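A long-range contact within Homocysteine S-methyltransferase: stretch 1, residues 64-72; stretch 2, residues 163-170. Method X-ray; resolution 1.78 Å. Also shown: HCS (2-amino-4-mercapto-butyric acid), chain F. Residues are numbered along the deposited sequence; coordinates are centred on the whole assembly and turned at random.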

# COMPACT_ATOMS: atom_id res chain seq x y z
N GLN A 64 10.06 3.96 -7.17
CA GLN A 64 9.64 3.51 -8.49
C GLN A 64 8.17 3.12 -8.48
O GLN A 64 7.62 2.73 -9.52
CB GLN A 64 10.52 2.34 -8.95
CG GLN A 64 11.98 2.75 -9.01
CD GLN A 64 12.93 1.58 -8.92
OE1 GLN A 64 13.22 1.08 -7.83
NE2 GLN A 64 13.43 1.14 -10.07
N CYS A 65 7.55 3.24 -7.32
CA CYS A 65 6.11 3.00 -7.18
C CYS A 65 5.50 3.98 -6.19
O CYS A 65 5.93 4.06 -5.03
CB CYS A 65 5.84 1.56 -6.72
SG CYS A 65 4.07 1.11 -6.71
N ALA A 66 4.49 4.73 -6.63
CA ALA A 66 3.72 5.58 -5.74
C ALA A 66 2.51 4.83 -5.20
O ALA A 66 1.85 4.09 -5.93
CB ALA A 66 3.27 6.86 -6.46
N ILE A 67 2.19 5.03 -3.92
CA ILE A 67 0.97 4.45 -3.36
C ILE A 67 -0.05 5.57 -3.18
O ILE A 67 0.24 6.55 -2.51
CB ILE A 67 1.23 3.73 -2.03
CG1 ILE A 67 2.26 2.62 -2.25
CG2 ILE A 67 -0.08 3.17 -1.46
CD1 ILE A 67 2.71 1.88 -0.98
N THR A 68 -1.23 5.42 -3.76
CA THR A 68 -2.22 6.51 -3.79
C THR A 68 -2.78 6.82 -2.41
O THR A 68 -2.71 6.00 -1.49
CB THR A 68 -3.39 6.19 -4.75
OG1 THR A 68 -4.05 4.99 -4.32
CG2 THR A 68 -2.87 6.00 -6.17
N ALA A 69 -3.35 8.02 -2.27
CA ALA A 69 -3.90 8.46 -0.99
C ALA A 69 -5.32 7.94 -0.76
O ALA A 69 -6.22 8.72 -0.42
CB ALA A 69 -3.89 9.99 -0.92
N SER A 70 -5.54 6.64 -0.97
CA SER A 70 -6.90 6.09 -0.90
C SER A 70 -7.08 5.10 0.25
O SER A 70 -8.07 4.38 0.29
CB SER A 70 -7.25 5.39 -2.22
OG SER A 70 -6.20 4.51 -2.62
N TYR A 71 -6.12 5.05 1.16
CA TYR A 71 -6.13 4.09 2.27
C TYR A 71 -7.44 4.09 3.07
O TYR A 71 -7.92 3.03 3.51
CB TYR A 71 -4.97 4.39 3.21
CG TYR A 71 -4.87 3.49 4.42
CD1 TYR A 71 -4.46 2.17 4.30
CD2 TYR A 71 -5.18 3.98 5.69
CE1 TYR A 71 -4.36 1.35 5.40
CE2 TYR A 71 -5.09 3.16 6.80
CZ TYR A 71 -4.67 1.85 6.65
OH TYR A 71 -4.57 1.04 7.75
N GLN A 72 -7.99 5.28 3.28
CA GLN A 72 -9.25 5.43 4.00
C GLN A 72 -10.33 6.07 3.13
O GLN A 72 -11.32 6.61 3.62
CB GLN A 72 -9.02 6.23 5.29
CG GLN A 72 -8.62 5.30 6.45
CD GLN A 72 -7.80 5.96 7.54
OE1 GLN A 72 -6.94 6.81 7.26
NE2 GLN A 72 -8.03 5.55 8.78
N ASP A 163 -1.70 0.64 -11.79
CA ASP A 163 -0.98 -0.51 -12.34
C ASP A 163 -1.21 -1.74 -11.50
O ASP A 163 -1.26 -2.87 -12.01
CB ASP A 163 0.52 -0.21 -12.43
CG ASP A 163 0.81 0.96 -13.32
OD1 ASP A 163 0.40 0.91 -14.51
OD2 ASP A 163 1.41 1.95 -12.84
N LEU A 164 -1.34 -1.53 -10.20
CA LEU A 164 -1.70 -2.62 -9.30
C LEU A 164 -2.32 -2.09 -8.03
O LEU A 164 -2.40 -0.88 -7.81
CB LEU A 164 -0.48 -3.47 -8.97
CG LEU A 164 0.62 -2.88 -8.10
CD1 LEU A 164 1.61 -4.01 -7.77
CD2 LEU A 164 1.36 -1.75 -8.78
N LEU A 165 -2.80 -3.01 -7.20
CA LEU A 165 -3.47 -2.69 -5.96
C LEU A 165 -2.55 -3.02 -4.81
O LEU A 165 -1.96 -4.11 -4.75
CB LEU A 165 -4.78 -3.46 -5.81
CG LEU A 165 -5.81 -3.26 -6.92
CD1 LEU A 165 -7.03 -4.14 -6.69
CD2 LEU A 165 -6.24 -1.80 -7.00
N ALA A 166 -2.41 -2.06 -3.91
CA ALA A 166 -1.69 -2.27 -2.66
C ALA A 166 -2.69 -2.57 -1.55
O ALA A 166 -3.21 -1.65 -0.90
CB ALA A 166 -0.87 -1.04 -2.32
N CYS A 167 -2.98 -3.85 -1.35
CA CYS A 167 -3.90 -4.25 -0.30
C CYS A 167 -3.05 -4.36 0.95
O CYS A 167 -2.27 -5.30 1.09
CB CYS A 167 -4.59 -5.57 -0.64
SG CYS A 167 -5.51 -5.48 -2.20
N GLU A 168 -3.18 -3.40 1.86
CA GLU A 168 -2.15 -3.19 2.87
C GLU A 168 -2.67 -3.02 4.29
O GLU A 168 -3.84 -2.70 4.50
CB GLU A 168 -1.32 -1.97 2.50
CG GLU A 168 -2.16 -0.68 2.44
CD GLU A 168 -1.34 0.54 2.03
OE1 GLU A 168 -0.10 0.42 1.92
OE2 GLU A 168 -1.95 1.61 1.82
N THR A 169 -1.77 -3.20 5.26
CA THR A 169 -2.09 -3.04 6.68
C THR A 169 -3.24 -3.98 7.09
O THR A 169 -4.06 -3.66 7.95
CB THR A 169 -2.48 -1.56 7.01
OG1 THR A 169 -1.73 -0.67 6.18
CG2 THR A 169 -2.21 -1.23 8.47
N LEU A 170 -3.27 -5.16 6.47
CA LEU A 170 -4.36 -6.12 6.65
C LEU A 170 -4.15 -7.01 7.89
O LEU A 170 -3.14 -7.69 7.98
CB LEU A 170 -4.49 -7.00 5.41
CG LEU A 170 -4.59 -6.31 4.04
CD1 LEU A 170 -4.60 -7.35 2.94
CD2 LEU A 170 -5.82 -5.42 3.96
N HCS F . -2.00 5.03 4.02
CA HCS F . -0.73 4.33 4.06
CB HCS F . -0.85 3.12 4.97
CG HCS F . -1.18 3.54 6.40
SD HCS F . -0.99 2.13 7.51
C HCS F . -0.37 3.87 2.67
OXT HCS F . -1.17 4.12 1.74
O HCS F . 0.71 3.27 2.51

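Two segments at least 97 residues apart in sequence wherever they touch meet around bound homocysteine (HCS) in this homocysteine S-methyltransferase. Strand 65-67 and the strand that begins at Leu164 run in broadly the same direction, their axes inclined by 54° and no closer than 9.0 Å. The nearest backbone pairing, Ile67 CA to Ala166 CA at 7.3 Å, is too wide for backbone hydrogen bonding, and no hydrogen bond of any kind crosses between the stretches. Side chains fill the gap instead, burying 276 Å² in total.

Tyr71 gives the largest share, 76 Å². It lies in the loop beyond the first strand, and its CA-to-CB bond points sideways; with chi1 at 179° (t), the ring reaches across to the second stretch. Its CD1 comes within 3.6 Å of Glu168 OE2, while at the far end of the ring Tyr71 OH packs 3.4 Å from the methyl carbon Thr169 CG2. The latter is a van der Waals contact, since a methyl group offers the hydroxyl no hydrogen-bonding partner; the hydroxyl is satisfied elsewhere in the structure. HCS CB sits over one face of the ring, so Tyr71 serves the ligand as well as the protein contact.

Glu168 follows with 57 Å². Its CA-to-CB bond points toward the first stretch, and an extended chi2 (-178°, t) carries the carboxylate out to Tyr71 and Ile67. Glu168 OE2 lies 2.6 Å from HCS OXT, so close that one of the two acid groups probably carries a proton; which one is left open. Next along the chain, Thr169 also points toward the first stretch, and its OG1 approaches HCS SD to 3.2 Å.

Ile67, covering 51 Å², links this polar end to the apolar part of the contact. Its CG2 methyl is 4.1 Å from Glu168 OE2, 4.4 Å from Ala166 CB and 3.5 Å from HCS OXT. The small Ala166 side chain, directed toward the first stretch, meets Ile67 in a loose apolar contact. Farther back along both strands, Cys65 SG and Leu164 CD2 make a second one at 4.5 Å. Cys65 and Ile67 point toward the second stretch, whereas the intervening Ala66 is out of reach, the alternation expected of a strand.

Between Ile67 and Tyr71 the loop is braced internally: Thr68 OG1 donates a hydrogen bond to Ser70 OG at 2.8 Å, and Ser70 N makes a weak one to Thr68 O at 2.9 Å.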